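Local coordinates for sugar fermentation stimulation protein homolog (Pyrococcus furiosus, PDB 4DA2), which probably binds DNA and joins an N-terminal OB-fold domain to a PD-(D/E)xK nuclease-like domain in which calcium ions are bound, at residues 11-16 with 65-70; 35-40 with 77-82. The protein carries 1 engineered substitution. One frame throughout, in Å; residues are numbered along the deposited sequence.

From the N terminus, the chain first runs along 11-16, the earlier half of contact 1. It then passes 35-40, where contact 2 begins. Residues 65-70 return to 11-16 and close the first loop across the OB barrel. Residues 77-82 then meet 35-40 and close the second. The two loops cross, since their segments alternate along the chain. Contact 1 packs side chains inside the barrel. Contact 2 ties the exit of strand 31-36 to the start of helix 81-93. Strand 65-72 links them: Y65 O probably accepts a hydrogen bond from L36 N, and F70 O one from A77 N, each 2.8 Å long.

Contact 1 (11-16 with 65-70); sequences FPCIFL and YILLGF
F15 turns CG anti to its backbone N (chi1 -174°), while F70 has CG anti to its carbonyl carbon, and the two rings meet. They do so inside the OB barrel. Strands 11-18 and 65-72 are not paired in the sheet. Strand 52-57 lies between them on one route round the barrel, and strands 23-28 and 31-36 complete the other. The two segments run 76° apart, with axes 9.1 Å from each other at closest approach, so their side chains span the gap.

The F15 and F70 rings form an offset edge-to-face pair. The edge of F70 points toward the face of F15, and the planes stand at 65°. F70 CE1 reaches F15 CB at 3.8 Å, and F70 CZ lies 4.0 Å from F15 CD1. A classic beta bulge at L68 and G69, both opposite Y54, comes just before F70. F46 meets the ring of F70 from outside the two segments.

The L67 side chain crosses that of F15 at about a right angle, with CD2 4.0 Å from F15 CD1. An alanine in place of F15 would probably leave L67 CD2 and F70 CZ without the F15 ring and open a gap in the barrel core.

At the F11 end the contact is thinner. F11 and Y65 also cross at about a right angle. F11 CD2 sits at the edge of the Y65 ring, near its plane, 4.1 Å from CE1. Between the two aromatic pairs lies C13, whose side chain also touches V26, I28 and C55. Its SG rests 4.1 Å from L67 CD1.

Contact 2 (35-40 with 77-82); sequences ALITNT and AIIDTR
L36 begins the contact by laying CD2 3.7 Å from NH1 of R82, obliquely to the guanidinium, and the two side chains cross at about a right angle. Here the chain leaves strand 31-36 of the OB barrel and meets the first turn of helix 81-93. I37 adds a looser apolar touch, CG2 to I79 CD1 at 4.4 Å.

T38 does most of the work. Its carbonyl O accepts a hydrogen bond from T81 N at 2.9 Å. Its backbone N donates a hydrogen bond to a water 2.8 Å away, and that water donates to D80 OD1. A second water donates to D80 OD1 at 2.6 Å. This water also bonds to T38 OG1 and accepts a weak bond from R82 NH1. T38 OG1 itself lies over one face of the R82 guanidinium, and T38 CG2 packs 4.0 Å from R82 CG.

N39 has CG anti to its backbone N (chi1 -167°), which puts CG 3.4 Å from I79 O. Its ND2 donates to I79 O at 2.7 Å, on a lone pair in the carbonyl plane, and the bond is nearly straight (166°). ND2 also makes a weak bond to S134 OG. S134 lies on strand 127-139, which carries the calcium ligands E131 and T132, so this is a weak link from the barrel exit to the nuclease-like domain.

D80 is the N-cap of the helix, and its OD2 accepts from L83 N. One carboxylate oxygen thus caps the helix while the other accepts hydrogen bonds from two waters that also bond to T38. These donors and the helix N terminus would probably favour the charged form of D80.

Contact 1 (11-16 with 65-70)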
loop_
_atom_site.group_PDB
_atom_site.type_symbol
_atom_site.label_atom_id
_atom_site.label_comp_id
_atom_site.label_asym_id
_atom_site.label_seq_id
_atom_site.Cartn_x
_atom_site.Cartn_y
_atom_site.Cartn_z
ATOM N N PHE A 11 -11.151 3.169 16.110
ATOM C CA PHE A 11 -12.523 2.738 16.425
ATOM C C PHE A 11 -12.929 1.484 15.645
ATOM O O PHE A 11 -12.959 1.518 14.419
ATOM C CB PHE A 11 -13.534 3.870 16.138
ATOM C CG PHE A 11 -13.281 5.134 16.919
ATOM C CD1 PHE A 11 -13.178 5.105 18.312
ATOM C CD2 PHE A 11 -13.172 6.361 16.265
ATOM C CE1 PHE A 11 -12.948 6.276 19.043
ATOM C CE2 PHE A 11 -12.940 7.537 16.990
ATOM C CZ PHE A 11 -12.831 7.493 18.378
ATOM N N PRO A 12 -13.246 0.373 16.350
ATOM C CA PRO A 12 -13.855 -0.749 15.630
ATOM C C PRO A 12 -15.211 -0.297 15.077
ATOM O O PRO A 12 -15.868 0.562 15.675
ATOM C CB PRO A 12 -14.044 -1.827 16.715
ATOM C CG PRO A 12 -13.973 -1.098 18.010
ATOM C CD PRO A 12 -13.115 0.113 17.796
ATOM N N CYS A 13 -15.595 -0.844 13.932
ATOM C CA CYS A 13 -16.852 -0.495 13.289
ATOM C C CYS A 13 -17.329 -1.712 12.514
ATOM O O CYS A 13 -16.559 -2.671 12.316
ATOM C CB CYS A 13 -16.661 0.721 12.362
ATOM S SG CYS A 13 -15.629 0.391 10.901
ATOM N N ILE A 14 -18.603 -1.705 12.124
ATOM C CA ILE A 14 -19.138 -2.725 11.245
ATOM C C ILE A 14 -19.262 -2.147 9.856
ATOM O O ILE A 14 -19.896 -1.096 9.663
ATOM C CB ILE A 14 -20.526 -3.269 11.725
ATOM C CG1 ILE A 14 -20.430 -3.779 13.170
ATOM C CG2 ILE A 14 -21.050 -4.346 10.731
ATOM C CD1 ILE A 14 -21.774 -3.989 13.863
ATOM N N PHE A 15 -18.666 -2.828 8.883
ATOM C CA PHE A 15 -18.811 -2.399 7.505
ATOM C C PHE A 15 -20.219 -2.696 7.017
ATOM O O PHE A 15 -20.699 -3.822 7.146
ATOM C CB PHE A 15 -17.780 -3.058 6.591
ATOM C CG PHE A 15 -17.822 -2.529 5.198
ATOM C CD1 PHE A 15 -17.281 -1.289 4.900
ATOM C CD2 PHE A 15 -18.431 -3.260 4.172
ATOM C CE1 PHE A 15 -17.355 -0.760 3.586
ATOM C CE2 PHE A 15 -18.490 -2.746 2.875
ATOM C CZ PHE A 15 -17.956 -1.499 2.577
ATOM N N LEU A 16 -20.891 -1.677 6.478
ATOM C CA LEU A 16 -22.266 -1.865 5.988
ATOM C C LEU A 16 -22.274 -1.994 4.487
ATOM O O LEU A 16 -22.701 -3.033 3.943
ATOM C CB LEU A 16 -23.171 -0.696 6.446
ATOM C CG LEU A 16 -23.252 -0.569 7.980
ATOM C CD1 LEU A 16 -24.059 0.657 8.404
ATOM C CD2 LEU A 16 -23.809 -1.835 8.635
ATOM N N TYR A 65 -14.490 10.499 9.180
ATOM C CA TYR A 65 -13.809 9.240 9.501
ATOM C C TYR A 65 -13.079 8.680 8.309
ATOM O O TYR A 65 -13.504 8.864 7.181
ATOM C CB TYR A 65 -14.818 8.200 9.985
ATOM C CG TYR A 65 -15.462 8.563 11.287
ATOM C CD1 TYR A 65 -14.903 8.148 12.499
ATOM C CD2 TYR A 65 -16.624 9.333 11.317
ATOM C CE1 TYR A 65 -15.502 8.488 13.711
ATOM C CE2 TYR A 65 -17.224 9.673 12.522
ATOM C CZ TYR A 65 -16.659 9.246 13.709
ATOM O OH TYR A 65 -17.256 9.584 14.900
ATOM N N ILE A 66 -11.964 8.000 8.579
ATOM C CA ILE A 66 -11.252 7.242 7.553
ATOM C C ILE A 66 -11.348 5.758 7.917
ATOM O O ILE A 66 -11.067 5.369 9.066
ATOM C CB ILE A 66 -9.775 7.672 7.475
ATOM C CG1 ILE A 66 -9.664 9.180 7.261
ATOM C CG2 ILE A 66 -9.050 6.953 6.339
ATOM C CD1 ILE A 66 -8.321 9.704 7.620
ATOM N N LEU A 67 -11.786 4.937 6.959
ATOM C CA LEU A 67 -11.757 3.484 7.154
ATOM C C LEU A 67 -10.336 2.986 6.841
ATOM O O LEU A 67 -9.937 2.923 5.666
ATOM C CB LEU A 67 -12.786 2.811 6.241
ATOM C CG LEU A 67 -12.887 1.283 6.189
ATOM C CD1 LEU A 67 -13.160 0.716 7.591
ATOM C CD2 LEU A 67 -13.988 0.911 5.202
ATOM N N LEU A 68 -9.558 2.677 7.879
ATOM C CA LEU A 68 -8.137 2.360 7.701
ATOM C C LEU A 68 -7.849 0.935 7.289
ATOM O O LEU A 68 -6.838 0.676 6.633
ATOM C CB LEU A 68 -7.327 2.647 8.962
ATOM C CG LEU A 68 -7.345 4.080 9.486
ATOM C CD1 LEU A 68 -6.617 4.051 10.785
ATOM C CD2 LEU A 68 -6.699 5.037 8.469
ATOM N N GLY A 69 -8.704 0.023 7.736
ATOM C CA GLY A 69 -8.494 -1.390 7.582
ATOM C C GLY A 69 -9.599 -2.293 8.097
ATOM O O GLY A 69 -10.647 -1.833 8.554
ATOM N N PHE A 70 -9.329 -3.595 8.042
ATOM C CA PHE A 70 -10.280 -4.610 8.436
ATOM C C PHE A 70 -9.633 -5.658 9.338
ATOM O O PHE A 70 -8.427 -5.923 9.277
ATOM C CB PHE A 70 -10.853 -5.306 7.196
ATOM C CG PHE A 70 -11.821 -4.456 6.410
ATOM C CD1 PHE A 70 -13.190 -4.597 6.617
ATOM C CD2 PHE A 70 -11.374 -3.529 5.463
ATOM C CE1 PHE A 70 -14.111 -3.820 5.907
ATOM C CE2 PHE A 70 -12.298 -2.747 4.733
ATOM C CZ PHE A 70 -13.659 -2.906 4.958
#

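Contact 2 (35-40 with 77-82)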
loop_
_atom_site.group_PDB
_atom_site.type_symbol
_atom_site.label_atom_id
_atom_site.label_comp_id
_atom_site.label_asym_id
_atom_site.label_seq_id
_atom_site.Cartn_x
_atom_site.Cartn_y
_atom_site.Cartn_z
ATOM N N ALA A 35 -17.514 7.001 5.888
ATOM C CA ALA A 35 -16.095 6.778 6.121
ATOM C C ALA A 35 -15.347 6.823 4.799
ATOM O O ALA A 35 -15.761 6.207 3.820
ATOM C CB ALA A 35 -15.876 5.406 6.818
ATOM N N LEU A 36 -14.257 7.579 4.766
ATOM C CA LEU A 36 -13.437 7.690 3.581
ATOM C C LEU A 36 -12.711 6.377 3.291
ATOM O O LEU A 36 -12.220 5.722 4.190
ATOM C CB LEU A 36 -12.386 8.780 3.800
ATOM C CG LEU A 36 -11.873 9.467 2.547
ATOM C CD1 LEU A 36 -12.978 10.321 1.931
ATOM C CD2 LEU A 36 -10.643 10.327 2.865
ATOM N N ILE A 37 -12.650 6.013 2.017
ATOM C CA ILE A 37 -11.874 4.865 1.575
ATOM C C ILE A 37 -10.792 5.410 0.623
ATOM O O ILE A 37 -11.095 6.056 -0.392
ATOM C CB ILE A 37 -12.774 3.817 0.842
ATOM C CG1 ILE A 37 -13.758 3.149 1.809
ATOM C CG2 ILE A 37 -11.895 2.771 0.092
ATOM C CD1 ILE A 37 -14.936 2.440 1.107
ATOM N N THR A 38 -9.522 5.178 0.956
ATOM C CA THR A 38 -8.449 5.609 0.081
ATOM C C THR A 38 -7.764 4.331 -0.414
ATOM O O THR A 38 -6.715 3.917 0.080
ATOM C CB THR A 38 -7.460 6.550 0.825
ATOM O OG1 THR A 38 -8.215 7.591 1.464
ATOM C CG2 THR A 38 -6.449 7.185 -0.125
ATOM N N ASN A 39 -8.411 3.677 -1.358
ATOM C CA ASN A 39 -7.869 2.494 -2.033
ATOM C C ASN A 39 -8.782 2.237 -3.242
ATOM O O ASN A 39 -9.990 2.034 -3.080
ATOM C CB ASN A 39 -7.814 1.286 -1.085
ATOM C CG ASN A 39 -6.964 0.116 -1.623
ATOM O OD1 ASN A 39 -7.084 -0.268 -2.786
ATOM N ND2 ASN A 39 -6.124 -0.471 -0.747
ATOM N N THR A 40 -8.194 2.264 -4.439
ATOM C CA THR A 40 -8.970 2.216 -5.680
ATOM C C THR A 40 -9.251 0.781 -6.088
ATOM O O THR A 40 -9.959 0.534 -7.070
ATOM C CB THR A 40 -8.272 2.960 -6.845
ATOM O OG1 THR A 40 -6.923 2.479 -6.984
ATOM C CG2 THR A 40 -8.268 4.465 -6.604
ATOM N N ALA A 77 -5.650 -5.722 8.682
ATOM C CA ALA A 77 -5.087 -5.481 7.338
ATOM C C ALA A 77 -5.276 -3.987 7.046
ATOM O O ALA A 77 -6.367 -3.455 7.226
ATOM C CB ALA A 77 -5.826 -6.294 6.316
ATOM N N ILE A 78 -4.226 -3.313 6.581
ATOM C CA ILE A 78 -4.327 -1.876 6.334
ATOM C C ILE A 78 -4.664 -1.693 4.860
ATOM O O ILE A 78 -3.818 -1.942 3.971
ATOM C CB ILE A 78 -3.021 -1.123 6.696
ATOM C CG1 ILE A 78 -2.684 -1.305 8.191
ATOM C CG2 ILE A 78 -3.182 0.360 6.305
ATOM C CD1 ILE A 78 -1.277 -0.802 8.627
ATOM N N ILE A 79 -5.869 -1.210 4.608
ATOM C CA ILE A 79 -6.275 -0.866 3.232
ATOM C C ILE A 79 -6.004 0.558 2.789
ATOM O O ILE A 79 -5.959 0.822 1.578
ATOM C CB ILE A 79 -7.765 -1.200 2.980
ATOM C CG1 ILE A 79 -8.684 -0.295 3.796
ATOM C CG2 ILE A 79 -8.005 -2.696 3.229
ATOM C CD1 ILE A 79 -9.977 0.097 3.054
ATOM N N ASP A 80 -5.814 1.474 3.749
ATOM C CA ASP A 80 -5.658 2.896 3.436
ATOM C C ASP A 80 -4.268 3.147 2.853
ATOM O O ASP A 80 -3.247 2.910 3.514
ATOM C CB ASP A 80 -5.876 3.764 4.685
ATOM C CG ASP A 80 -5.873 5.268 4.370
ATOM O OD1 ASP A 80 -6.959 5.844 4.154
ATOM O OD2 ASP A 80 -4.777 5.874 4.365
ATOM N N THR A 81 -4.229 3.630 1.619
ATOM C CA THR A 81 -2.934 3.823 0.941
ATOM C C THR A 81 -2.116 4.981 1.522
ATOM O O THR A 81 -0.880 4.960 1.453
ATOM C CB THR A 81 -3.080 3.955 -0.591
ATOM O OG1 THR A 81 -3.828 5.141 -0.899
ATOM C CG2 THR A 81 -3.758 2.717 -1.176
ATOM N N ARG A 82 -2.799 5.971 2.099
ATOM C CA ARG A 82 -2.135 7.056 2.807
ATOM C C ARG A 82 -1.386 6.562 4.045
ATOM O O ARG A 82 -0.222 6.962 4.256
ATOM C CB ARG A 82 -3.099 8.174 3.203
ATOM C CG ARG A 82 -3.623 9.007 2.075
ATOM C CD ARG A 82 -4.653 9.983 2.621
ATOM N NE ARG A 82 -5.157 10.906 1.610
ATOM C CZ ARG A 82 -6.294 11.589 1.718
ATOM N NH1 ARG A 82 -7.066 11.440 2.791
ATOM N NH2 ARG A 82 -6.666 12.416 0.746
HETATM O O HOH W 1 -8.883 4.096 3.509
HETATM O O HOH W 2 -7.287 8.340 3.669
#